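Local coordinates for protein 2,3-dihydroxybenzoate-AMP ligase (Bacillus subtilis, PDB 1MDF) that belongs to the ANL superfamily of AMP-binding enzymes, which join a large N-terminal part to a small, separate C-terminal domain, at residues A65-L70 with F93-L98; E271-T276 with S298-L303; G376-L381 with G412-L417; A459-P464 with V520-L525. One frame throughout, in Å; residues are numbered along the deposited sequence.

Contact 1: A65-L70 with F93-L98; sequences AGFQKL and FALFRL
The amide N of Leu98 turns back on two carbonyls of its own helix, Ala94 O at 3.2 Å and, in a weak bond of like length, Leu95 O; the same three residues send their side chains to Phe67. These bonds stay within the helix end, and what crosses to residues 65-70 is apolar. With CG beside its backbone N (chi1 -79°), Phe67 directs its ring at the last turn of the other helix. Ring atom CD1 meets Leu95 CD2 at 3.8 Å, the two side chains crossing at about a right angle, while CE1 lies 4.2 Å from Ala94 CB. Leu98 takes the base of the same side chain: its CD2 is 4.0 Å from Phe67 CB. Both Leu98 methyls also rest against the backbone of the facing helix, CD2 coming within 3.8 Å of Gln68 N. Leu98 therefore spans Phe67 and Gln68. Beyond the pair, Phe67 also packs on Leu169 and on Ile155 of strand 154-157, Ala94 and Leu98 continue along helix 53-70 to Leu63 and Ala64, and Arg97 forms salt bridges with Asp57 and Asp61 earlier on that helix.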
loop_
_atom_site.group_PDB
_atom_site.type_symbol
_atom_site.label_atom_id
_atom_site.label_comp_id
_atom_site.label_asym_id
_atom_site.label_seq_id
_atom_site.Cartn_x
_atom_site.Cartn_y
_atom_site.Cartn_z
ATOM N N ALA A 65 -24.934 0.118 -15.043
ATOM C CA ALA A 65 -26.259 0.587 -15.443
ATOM C C ALA A 65 -26.991 1.169 -14.236
ATOM O O ALA A 65 -27.560 2.254 -14.311
ATOM C CB ALA A 65 -27.053 -0.556 -16.035
ATOM N N GLY A 66 -26.949 0.441 -13.122
ATOM C CA GLY A 66 -27.600 0.889 -11.901
ATOM C C GLY A 66 -27.019 2.194 -11.391
ATOM O O GLY A 66 -27.750 3.110 -10.994
ATOM N N PHE A 67 -25.693 2.288 -11.396
ATOM C CA PHE A 67 -25.039 3.500 -10.936
ATOM C C PHE A 67 -25.459 4.661 -11.816
ATOM O O PHE A 67 -25.893 5.702 -11.317
ATOM C CB PHE A 67 -23.516 3.336 -10.965
ATOM C CG PHE A 67 -22.972 2.552 -9.806
ATOM C CD1 PHE A 67 -21.657 2.126 -9.800
ATOM C CD2 PHE A 67 -23.773 2.258 -8.709
ATOM C CE1 PHE A 67 -21.145 1.419 -8.719
ATOM C CE2 PHE A 67 -23.266 1.551 -7.625
ATOM C CZ PHE A 67 -21.953 1.133 -7.631
ATOM N N GLN A 68 -25.345 4.481 -13.129
ATOM C CA GLN A 68 -25.721 5.545 -14.050
ATOM C C GLN A 68 -27.147 5.975 -13.756
ATOM O O GLN A 68 -27.425 7.161 -13.599
ATOM C CB GLN A 68 -25.608 5.082 -15.503
ATOM C CG GLN A 68 -25.863 6.197 -16.486
ATOM C CD GLN A 68 -25.608 5.794 -17.915
ATOM O OE1 GLN A 68 -26.331 4.978 -18.478
ATOM N NE2 GLN A 68 -24.571 6.367 -18.514
ATOM N N LYS A 69 -28.036 4.993 -13.673
ATOM C CA LYS A 69 -29.443 5.225 -13.398
ATOM C C LYS A 69 -29.612 6.006 -12.090
ATOM O O LYS A 69 -30.449 6.909 -12.000
ATOM C CB LYS A 69 -30.149 3.872 -13.326
ATOM C CG LYS A 69 -31.670 3.883 -13.356
ATOM C CD LYS A 69 -32.127 2.457 -13.641
ATOM C CE LYS A 69 -33.623 2.252 -13.557
ATOM N NZ LYS A 69 -33.945 0.806 -13.822
ATOM N N LEU A 70 -28.807 5.663 -11.085
ATOM C CA LEU A 70 -28.868 6.338 -9.794
ATOM C C LEU A 70 -28.453 7.806 -9.928
ATOM O O LEU A 70 -28.904 8.660 -9.163
ATOM C CB LEU A 70 -27.960 5.631 -8.786
ATOM C CG LEU A 70 -28.063 6.071 -7.323
ATOM C CD1 LEU A 70 -29.446 5.722 -6.794
ATOM C CD2 LEU A 70 -26.975 5.384 -6.489
ATOM N N PHE A 93 -14.801 -1.677 -11.121
ATOM C CA PHE A 93 -14.849 -1.854 -12.564
ATOM C C PHE A 93 -16.125 -1.262 -13.153
ATOM O O PHE A 93 -16.170 -0.900 -14.331
ATOM C CB PHE A 93 -14.724 -3.338 -12.940
ATOM C CG PHE A 93 -13.297 -3.830 -12.986
ATOM C CD1 PHE A 93 -12.724 -4.461 -11.892
ATOM C CD2 PHE A 93 -12.515 -3.623 -14.120
ATOM C CE1 PHE A 93 -11.396 -4.879 -11.922
ATOM C CE2 PHE A 93 -11.183 -4.041 -14.157
ATOM C CZ PHE A 93 -10.626 -4.668 -13.057
ATOM N N ALA A 94 -17.161 -1.165 -12.326
ATOM C CA ALA A 94 -18.419 -0.588 -12.767
ATOM C C ALA A 94 -18.176 0.908 -12.856
ATOM O O ALA A 94 -18.560 1.568 -13.826
ATOM C CB ALA A 94 -19.512 -0.880 -11.765
ATOM N N LEU A 95 -17.519 1.438 -11.836
ATOM C CA LEU A 95 -17.204 2.855 -11.809
ATOM C C LEU A 95 -16.262 3.180 -12.953
ATOM O O LEU A 95 -16.330 4.263 -13.527
ATOM C CB LEU A 95 -16.577 3.229 -10.463
ATOM C CG LEU A 95 -17.583 3.213 -9.305
ATOM C CD1 LEU A 95 -16.881 3.357 -7.969
ATOM C CD2 LEU A 95 -18.584 4.336 -9.522
ATOM N N PHE A 96 -15.395 2.228 -13.294
ATOM C CA PHE A 96 -14.435 2.419 -14.379
ATOM C C PHE A 96 -15.132 2.592 -15.722
ATOM O O PHE A 96 -14.726 3.427 -16.527
ATOM C CB PHE A 96 -13.466 1.229 -14.460
ATOM C CG PHE A 96 -12.365 1.252 -13.417
ATOM C CD1 PHE A 96 -11.792 0.057 -12.971
ATOM C CD2 PHE A 96 -11.908 2.457 -12.878
ATOM C CE1 PHE A 96 -10.793 0.059 -12.004
ATOM C CE2 PHE A 96 -10.913 2.468 -11.910
ATOM C CZ PHE A 96 -10.354 1.267 -11.471
ATOM N N ARG A 97 -16.181 1.808 -15.960
ATOM C CA ARG A 97 -16.920 1.878 -17.217
ATOM C C ARG A 97 -17.798 3.126 -17.297
ATOM O O ARG A 97 -18.180 3.559 -18.389
ATOM C CB ARG A 97 -17.777 0.623 -17.406
ATOM C CG ARG A 97 -17.018 -0.682 -17.185
ATOM C CD ARG A 97 -17.126 -1.634 -18.360
ATOM N NE ARG A 97 -17.710 -2.901 -17.953
ATOM C CZ ARG A 97 -17.193 -4.094 -18.224
ATOM N NH1 ARG A 97 -16.066 -4.196 -18.905
ATOM N NH2 ARG A 97 -17.816 -5.192 -17.818
ATOM N N LEU A 98 -18.117 3.700 -16.137
ATOM C CA LEU A 98 -18.926 4.915 -16.070
ATOM C C LEU A 98 -17.970 6.106 -16.129
ATOM O O LEU A 98 -18.388 7.266 -16.138
ATOM C CB LEU A 98 -19.716 4.975 -14.754
ATOM C CG LEU A 98 -21.248 4.942 -14.814
ATOM C CD1 LEU A 98 -21.745 3.507 -14.745
ATOM C CD2 LEU A 98 -21.815 5.724 -13.654
#

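Contact 2: E271-T276 with S298-L303; sequences EKVTIT and SSLQVL
Ile275 and Val302 pair in parallel across neighbouring strands, the first and last elements of a beta-alpha-beta unit in which helix 280-291 connects strand 275-278 to strand 302-306. Three hydrogen bonds lead into this pairing. Ser299 OG donates to Val273 O at 2.8 Å; chi1 of 66° puts the hydroxyl between its backbone N and carbonyl carbon, and it reaches the acceptor from above the carbonyl plane, 40° out of it. Thr274 O takes two donors, Gln301 N at 3.0 Å and Val302 N at 3.2 Å. Both arrive over the same face of its carbonyl, Gln301 N far out of the plane and Val302 N only 19° from it, so one acceptor ties down the turn into strand 302-306. A weaker polar contact follows, the CA-H of Ile275 toward Val302 O. Among apolar groups, Val273 CG2 lies 3.5 Å from Leu300 CD1 on the flank covered by Ile268 of helix 261-271. Ile275 and Val302 run side by side, with CD1 of the isoleucine against CG1 of the valine at 3.6 Å. The opposite face of the sheet carries Thr276 and Leu303. There the threonine hydroxyl turns to Leu227 O on the next strand, which leaves its methyl CG2 to meet Leu303 CD1 at 3.7 Å.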
loop_
_atom_site.group_PDB
_atom_site.type_symbol
_atom_site.label_atom_id
_atom_site.label_comp_id
_atom_site.label_asym_id
_atom_site.label_seq_id
_atom_site.Cartn_x
_atom_site.Cartn_y
_atom_site.Cartn_z
ATOM N N GLU A 271 -6.671 -23.196 -0.474
ATOM C CA GLU A 271 -6.690 -22.688 -1.844
ATOM C C GLU A 271 -5.344 -22.797 -2.561
ATOM O O GLU A 271 -5.237 -22.426 -3.736
ATOM C CB GLU A 271 -7.151 -21.234 -1.865
ATOM C CG GLU A 271 -8.534 -21.005 -1.276
ATOM C CD GLU A 271 -9.578 -21.938 -1.850
ATOM O OE1 GLU A 271 -9.441 -22.316 -3.022
ATOM O OE2 GLU A 271 -10.542 -22.284 -1.136
ATOM N N LYS A 272 -4.333 -23.302 -1.853
ATOM C CA LYS A 272 -2.982 -23.468 -2.396
ATOM C C LYS A 272 -2.420 -22.207 -3.042
ATOM O O LYS A 272 -1.985 -22.220 -4.195
ATOM C CB LYS A 272 -2.948 -24.627 -3.400
ATOM C CG LYS A 272 -2.481 -25.938 -2.792
ATOM C CD LYS A 272 -3.470 -27.072 -3.020
ATOM C CE LYS A 272 -3.024 -28.350 -2.294
ATOM N NZ LYS A 272 -2.814 -28.154 -0.809
ATOM N N VAL A 273 -2.429 -21.118 -2.285
ATOM C CA VAL A 273 -1.918 -19.851 -2.781
ATOM C C VAL A 273 -0.410 -19.947 -3.060
ATOM O O VAL A 273 0.342 -20.541 -2.284
ATOM C CB VAL A 273 -2.186 -18.711 -1.761
ATOM C CG1 VAL A 273 -3.561 -18.884 -1.143
ATOM C CG2 VAL A 273 -1.123 -18.697 -0.692
ATOM N N THR A 274 0.026 -19.362 -4.174
ATOM C CA THR A 274 1.441 -19.382 -4.548
ATOM C C THR A 274 2.110 -18.070 -4.193
ATOM O O THR A 274 3.327 -17.937 -4.292
ATOM C CB THR A 274 1.637 -19.621 -6.058
ATOM O OG1 THR A 274 0.994 -18.580 -6.806
ATOM C CG2 THR A 274 1.056 -20.952 -6.453
ATOM N N ILE A 275 1.315 -17.095 -3.773
ATOM C CA ILE A 275 1.883 -15.811 -3.409
ATOM C C ILE A 275 0.956 -14.926 -2.584
ATOM O O ILE A 275 -0.266 -14.976 -2.714
ATOM C CB ILE A 275 2.336 -15.043 -4.684
ATOM C CG1 ILE A 275 2.911 -13.685 -4.294
ATOM C CG2 ILE A 275 1.168 -14.912 -5.665
ATOM C CD1 ILE A 275 3.705 -13.030 -5.377
ATOM N N THR A 276 1.555 -14.138 -1.706
ATOM C CA THR A 276 0.811 -13.199 -0.885
ATOM C C THR A 276 1.768 -12.079 -0.472
ATOM O O THR A 276 2.979 -12.187 -0.695
ATOM C CB THR A 276 0.169 -13.881 0.351
ATOM O OG1 THR A 276 -0.734 -12.956 0.973
ATOM C CG2 THR A 276 1.215 -14.320 1.355
ATOM N N SER A 298 3.346 -24.925 2.170
ATOM C CA SER A 298 4.320 -25.266 1.143
ATOM C C SER A 298 3.996 -24.804 -0.285
ATOM O O SER A 298 4.905 -24.567 -1.072
ATOM C CB SER A 298 4.596 -26.780 1.166
ATOM O OG SER A 298 3.413 -27.541 1.016
ATOM N N SER A 299 2.721 -24.671 -0.632
ATOM C CA SER A 299 2.381 -24.224 -1.985
ATOM C C SER A 299 2.967 -22.833 -2.212
ATOM O O SER A 299 3.205 -22.418 -3.351
ATOM C CB SER A 299 0.860 -24.183 -2.191
ATOM O OG SER A 299 0.244 -23.205 -1.369
ATOM N N LEU A 300 3.213 -22.129 -1.112
ATOM C CA LEU A 300 3.764 -20.776 -1.147
ATOM C C LEU A 300 5.084 -20.714 -1.930
ATOM O O LEU A 300 6.008 -21.470 -1.660
ATOM C CB LEU A 300 3.968 -20.291 0.286
ATOM C CG LEU A 300 3.680 -18.840 0.651
ATOM C CD1 LEU A 300 2.294 -18.421 0.173
ATOM C CD2 LEU A 300 3.791 -18.709 2.171
ATOM N N GLN A 301 5.155 -19.808 -2.903
ATOM C CA GLN A 301 6.348 -19.655 -3.735
ATOM C C GLN A 301 7.082 -18.327 -3.538
ATOM O O GLN A 301 8.308 -18.273 -3.615
ATOM C CB GLN A 301 5.963 -19.801 -5.208
ATOM C CG GLN A 301 5.729 -21.222 -5.627
ATOM C CD GLN A 301 4.899 -21.327 -6.888
ATOM O OE1 GLN A 301 5.174 -20.654 -7.884
ATOM N NE2 GLN A 301 3.877 -22.181 -6.854
ATOM N N VAL A 302 6.312 -17.270 -3.284
ATOM C CA VAL A 302 6.832 -15.920 -3.095
ATOM C C VAL A 302 6.151 -15.207 -1.925
ATOM O O VAL A 302 4.925 -15.094 -1.883
ATOM C CB VAL A 302 6.585 -15.073 -4.363
ATOM C CG1 VAL A 302 7.016 -13.633 -4.136
ATOM C CG2 VAL A 302 7.309 -15.676 -5.542
ATOM N N LEU A 303 6.936 -14.739 -0.968
ATOM C CA LEU A 303 6.365 -13.995 0.141
ATOM C C LEU A 303 6.877 -12.563 -0.027
ATOM O O LEU A 303 8.085 -12.338 -0.049
ATOM C CB LEU A 303 6.807 -14.571 1.501
ATOM C CG LEU A 303 6.079 -14.015 2.745
ATOM C CD1 LEU A 303 4.627 -14.493 2.789
ATOM C CD2 LEU A 303 6.794 -14.458 4.009
#

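Contact 3: G376-L381 with G412-L417; sequences GETGHL and GDIVRL
Gly379 and Val415 form the tight centre of an antiparallel pairing between strands 378-384 and 409-417. As a hydrogen-bonded pair they exchange two bonds, Gly379 N to Val415 O at 2.8 Å and Val415 N to Gly379 O at 2.9 Å, each approaching nearly along the C=O axis. Leu381 N adds a third and longer bond to Asp413 O, 3.2 Å and almost straight at 168°, with the donor tilted from the carbonyl plane. On the face carrying Val415 and Leu381, Val415 CG2 packs against Leu381 CB at 4.1 Å, and Phe330 of strand 325-332 covers the leucine. On the other face, which carries Thr378, His380 and Ile414, Thr378 CG2 presses on Ile414 CG2 at 3.4 Å, both branches standing anti to their backbone N. Toward His380 the packing is looser: Ile414 CG1 is 4.0 Å from His380 ND1, lying obliquely to the imidazole, and the two side chains run alongside each other. ND1 also shares a water with Asp413 O, whose bond to that water is weak, while NE2 binds Asp368. Toward Gly376 the hydrogen-bonded pairing gives way to CA-H...O and van der Waals contacts. The exposed Arg416 lays its CD 3.5 Å from Gly376 O, which lies near the guanidinium plane at its edge, before the end leads away. Asp413, though buried, has its carboxylate engaged by Arg428 and Thr411, so its charge is probably well compensated. Backbone bonds thus set the register from Gly379 to Leu381; at the Gly376 end carbon-to-oxygen contacts replace them, and beside His380 a water takes part.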
loop_
_atom_site.group_PDB
_atom_site.type_symbol
_atom_site.label_atom_id
_atom_site.label_comp_id
_atom_site.label_asym_id
_atom_site.label_seq_id
_atom_site.Cartn_x
_atom_site.Cartn_y
_atom_site.Cartn_z
ATOM N N GLY A 376 26.693 5.873 -4.129
ATOM C CA GLY A 376 26.782 4.992 -2.979
ATOM C C GLY A 376 26.379 5.679 -1.687
ATOM O O GLY A 376 25.976 5.029 -0.719
ATOM N N GLU A 377 26.484 7.002 -1.672
ATOM C CA GLU A 377 26.131 7.775 -0.492
ATOM C C GLU A 377 24.628 7.825 -0.250
ATOM O O GLU A 377 23.829 7.560 -1.147
ATOM C CB GLU A 377 26.682 9.197 -0.613
ATOM C CG GLU A 377 28.186 9.273 -0.467
ATOM C CD GLU A 377 28.638 8.909 0.933
ATOM O OE1 GLU A 377 28.501 9.759 1.842
ATOM O OE2 GLU A 377 29.112 7.769 1.126
ATOM N N THR A 378 24.261 8.167 0.977
ATOM C CA THR A 378 22.868 8.261 1.380
ATOM C C THR A 378 22.316 9.645 1.076
ATOM O O THR A 378 23.051 10.626 1.074
ATOM C CB THR A 378 22.723 7.958 2.886
ATOM O OG1 THR A 378 22.714 6.537 3.085
ATOM C CG2 THR A 378 21.454 8.570 3.452
ATOM N N GLY A 379 21.017 9.714 0.807
ATOM C CA GLY A 379 20.394 10.990 0.503
ATOM C C GLY A 379 18.903 10.902 0.222
ATOM O O GLY A 379 18.303 9.832 0.310
ATOM N N HIS A 380 18.314 12.043 -0.117
ATOM C CA HIS A 380 16.892 12.143 -0.422
ATOM C C HIS A 380 16.575 11.589 -1.810
ATOM O O HIS A 380 17.233 11.949 -2.789
ATOM C CB HIS A 380 16.467 13.603 -0.345
ATOM C CG HIS A 380 16.767 14.243 0.972
ATOM N ND1 HIS A 380 16.054 13.957 2.115
ATOM C CD2 HIS A 380 17.700 15.156 1.327
ATOM C CE1 HIS A 380 16.531 14.671 3.119
ATOM N NE2 HIS A 380 17.531 15.407 2.669
ATOM N N LEU A 381 15.556 10.728 -1.884
ATOM C CA LEU A 381 15.146 10.092 -3.142
ATOM C C LEU A 381 14.121 10.861 -3.959
ATOM O O LEU A 381 13.130 11.365 -3.432
ATOM C CB LEU A 381 14.580 8.696 -2.877
ATOM C CG LEU A 381 14.105 7.924 -4.118
ATOM C CD1 LEU A 381 15.314 7.561 -4.981
ATOM C CD2 LEU A 381 13.348 6.668 -3.707
ATOM N N GLY A 412 10.296 11.376 -0.319
ATOM C CA GLY A 412 10.324 11.564 1.119
ATOM C C GLY A 412 11.065 10.467 1.865
ATOM O O GLY A 412 11.035 10.413 3.093
ATOM N N ASP A 413 11.715 9.577 1.126
ATOM C CA ASP A 413 12.487 8.507 1.739
ATOM C C ASP A 413 13.951 8.913 1.666
ATOM O O ASP A 413 14.326 9.784 0.881
ATOM C CB ASP A 413 12.317 7.186 0.991
ATOM C CG ASP A 413 10.870 6.770 0.851
ATOM O OD1 ASP A 413 10.298 6.979 -0.236
ATOM O OD2 ASP A 413 10.301 6.237 1.826
ATOM N N ILE A 414 14.767 8.292 2.504
ATOM C CA ILE A 414 16.197 8.536 2.523
ATOM C C ILE A 414 16.783 7.192 2.147
ATOM O O ILE A 414 16.526 6.187 2.810
ATOM C CB ILE A 414 16.670 8.976 3.920
ATOM C CG1 ILE A 414 16.330 10.459 4.110
ATOM C CG2 ILE A 414 18.158 8.721 4.092
ATOM C CD1 ILE A 414 16.484 10.942 5.512
ATOM N N VAL A 415 17.546 7.169 1.066
ATOM C CA VAL A 415 18.122 5.928 0.587
ATOM C C VAL A 415 19.515 6.135 0.023
ATOM O O VAL A 415 20.040 7.252 -0.010
ATOM C CB VAL A 415 17.246 5.316 -0.541
ATOM C CG1 VAL A 415 15.769 5.422 -0.180
ATOM C CG2 VAL A 415 17.515 6.033 -1.863
ATOM N N ARG A 416 20.098 5.027 -0.421
ATOM C CA ARG A 416 21.411 5.017 -1.031
ATOM C C ARG A 416 21.279 3.996 -2.142
ATOM O O ARG A 416 20.805 2.880 -1.917
ATOM C CB ARG A 416 22.498 4.573 -0.040
ATOM C CG ARG A 416 22.564 3.069 0.245
ATOM C CD ARG A 416 23.921 2.693 0.818
ATOM N NE ARG A 416 24.230 1.262 0.718
ATOM C CZ ARG A 416 23.800 0.334 1.569
ATOM N NH1 ARG A 416 23.031 0.680 2.592
ATOM N NH2 ARG A 416 24.154 -0.936 1.410
ATOM N N LEU A 417 21.667 4.382 -3.350
ATOM C CA LEU A 417 21.580 3.461 -4.459
ATOM C C LEU A 417 22.743 2.511 -4.352
ATOM O O LEU A 417 23.835 2.895 -3.942
ATOM C CB LEU A 417 21.631 4.208 -5.791
ATOM C CG LEU A 417 20.412 5.087 -6.060
ATOM C CD1 LEU A 417 20.589 5.831 -7.366
ATOM C CD2 LEU A 417 19.162 4.222 -6.104
HETATM O O HOH W 1 13.213 12.875 1.278
#

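Contact 4: A459-P464 with V520-L525; sequences AMVSMP and VSKKAL
Val461 and Lys522 meet where helix 522-533 lies against strand 455-465, an outer strand of the three-stranded sheet in the C-terminal domain. The helix starts just after Ser521, its N-cap residue, and turns Lys522 and Leu525 toward the strand. Lys522 can be followed outward. Its CB lies 3.7 Å from Val461 CG2, the two side chains sliding past each other in opposite directions. A chi1 of -69° sets CG beside the backbone N, and from there the chain is fully extended, carrying it across the strand toward Met460 O. CD and CE each pass about 4.1 Å from Met460 O, and CE also comes within 4.4 Å of Ala459 CB. The tip, NZ, remains 3.8 Å from Met460 O, too far for a bond to it, and instead forms a salt bridge with OE1 of Glu446 on helix 442-449. That same carboxylate oxygen accepts a hydrogen bond from the backbone N of Met460, so Glu446 links the lysine tip to the strand it crosses. The charge is probably balanced there, at the margin of an otherwise apolar contact. Deeper in, Leu525 reaches the strand with a methyl: its CD1 meets Ala459 CB at 3.7 Å, while its side chain also touches Phe475 on the adjoining strand and Pro513. Val520 CG1 approaches the same alanine methyl more loosely, at 4.3 Å, from the residues leading into the helix. Val461 also touches the backbone of the first helical turn, its CG2 3.4 Å from Lys522 O.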
loop_
_atom_site.group_PDB
_atom_site.type_symbol
_atom_site.label_atom_id
_atom_site.label_comp_id
_atom_site.label_asym_id
_atom_site.label_seq_id
_atom_site.Cartn_x
_atom_site.Cartn_y
_atom_site.Cartn_z
ATOM N N ALA A 459 10.535 -0.493 17.325
ATOM C CA ALA A 459 10.366 0.707 16.500
ATOM C C ALA A 459 10.898 1.912 17.266
ATOM O O ALA A 459 10.315 2.326 18.272
ATOM C CB ALA A 459 8.892 0.903 16.147
ATOM N N MET A 460 12.018 2.457 16.801
ATOM C CA MET A 460 12.638 3.603 17.458
ATOM C C MET A 460 12.164 4.919 16.849
ATOM O O MET A 460 12.096 5.068 15.626
ATOM C CB MET A 460 14.160 3.497 17.382
ATOM C CG MET A 460 14.890 4.584 18.157
ATOM S SD MET A 460 16.662 4.275 18.288
ATOM C CE MET A 460 17.157 4.494 16.615
ATOM N N VAL A 461 11.842 5.874 17.714
ATOM C CA VAL A 461 11.342 7.159 17.263
ATOM C C VAL A 461 12.009 8.324 17.997
ATOM O O VAL A 461 12.839 8.131 18.885
ATOM C CB VAL A 461 9.797 7.185 17.431
ATOM C CG1 VAL A 461 9.385 8.030 18.621
ATOM C CG2 VAL A 461 9.152 7.649 16.152
ATOM N N SER A 462 11.658 9.543 17.621
ATOM C CA SER A 462 12.260 10.702 18.250
ATOM C C SER A 462 11.374 11.351 19.299
ATOM O O SER A 462 10.150 11.306 19.213
ATOM C CB SER A 462 12.600 11.750 17.192
ATOM O OG SER A 462 11.421 12.391 16.735
ATOM N N MET A 463 12.022 11.952 20.293
ATOM C CA MET A 463 11.348 12.680 21.362
ATOM C C MET A 463 12.057 14.026 21.560
ATOM O O MET A 463 13.283 14.131 21.436
ATOM C CB MET A 463 11.327 11.866 22.671
ATOM C CG MET A 463 12.613 11.152 23.052
ATOM S SD MET A 463 12.455 10.331 24.677
ATOM C CE MET A 463 14.151 10.427 25.286
ATOM N N PRO A 464 11.287 15.079 21.867
ATOM C CA PRO A 464 11.860 16.414 22.070
ATOM C C PRO A 464 12.916 16.469 23.160
ATOM O O PRO A 464 12.805 15.802 24.186
ATOM C CB PRO A 464 10.639 17.267 22.417
ATOM C CG PRO A 464 9.514 16.558 21.709
ATOM C CD PRO A 464 9.823 15.110 22.026
ATOM N N VAL A 520 3.673 0.286 10.839
ATOM C CA VAL A 520 3.804 1.031 12.077
ATOM C C VAL A 520 3.684 2.518 11.835
ATOM O O VAL A 520 4.276 3.049 10.898
ATOM C CB VAL A 520 5.154 0.754 12.754
ATOM C CG1 VAL A 520 5.397 1.762 13.857
ATOM C CG2 VAL A 520 5.161 -0.645 13.332
ATOM N N SER A 521 2.908 3.185 12.686
ATOM C CA SER A 521 2.721 4.627 12.582
ATOM C C SER A 521 3.678 5.323 13.540
ATOM O O SER A 521 3.382 5.502 14.723
ATOM C CB SER A 521 1.287 5.012 12.928
ATOM O OG SER A 521 1.114 6.420 12.850
ATOM N N LYS A 522 4.834 5.720 13.033
ATOM C CA LYS A 522 5.796 6.374 13.898
ATOM C C LYS A 522 5.352 7.768 14.316
ATOM O O LYS A 522 5.925 8.349 15.235
ATOM C CB LYS A 522 7.176 6.392 13.236
ATOM C CG LYS A 522 7.761 5.006 13.150
ATOM C CD LYS A 522 9.202 4.989 12.699
ATOM C CE LYS A 522 9.720 3.561 12.696
ATOM N NZ LYS A 522 11.147 3.469 12.282
ATOM N N LYS A 523 4.329 8.305 13.661
ATOM C CA LYS A 523 3.828 9.622 14.045
ATOM C C LYS A 523 3.049 9.474 15.351
ATOM O O LYS A 523 3.007 10.391 16.168
ATOM C CB LYS A 523 2.893 10.205 12.983
ATOM C CG LYS A 523 2.313 11.548 13.406
ATOM C CD LYS A 523 1.122 11.989 12.567
ATOM C CE LYS A 523 0.490 13.235 13.182
ATOM N NZ LYS A 523 -0.637 13.793 12.383
ATOM N N ALA A 524 2.432 8.310 15.531
ATOM C CA ALA A 524 1.655 8.032 16.730
ATOM C C ALA A 524 2.614 7.737 17.865
ATOM O O ALA A 524 2.454 8.255 18.969
ATOM C CB ALA A 524 0.721 6.844 16.500
ATOM N N LEU A 525 3.606 6.896 17.596
ATOM C CA LEU A 525 4.597 6.576 18.608
ATOM C C LEU A 525 5.255 7.872 19.084
ATOM O O LEU A 525 5.468 8.048 20.280
ATOM C CB LEU A 525 5.658 5.614 18.057
ATOM C CG LEU A 525 5.212 4.174 17.771
ATOM C CD1 LEU A 525 6.332 3.418 17.054
ATOM C CD2 LEU A 525 4.845 3.479 19.069
#

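Overall arrangement
The four contacts follow one another along the chain and none touches another. Contacts 1, 2 and 4 are buried. The first two lie in the AMP-binding part of the chain, yet differ in kind: contact 1 joins two helices mainly by apolar side chains, contact 2 neighbouring parallel strands by backbone and hydroxyl bonds together with apolar side chains. Contact 3 also pairs strands, but antiparallel ones in a smaller sheet, and is only partly buried, with water and an exposed arginine at its margins. Contact 4, helix against strand, resembles contact 1 in its apolar centre but adds a lysine charge probably balanced from a third element. Contacts 3 and 4 are nearest neighbours, their centres 21 Å apart; contact 1 lies across the chain's centre from both.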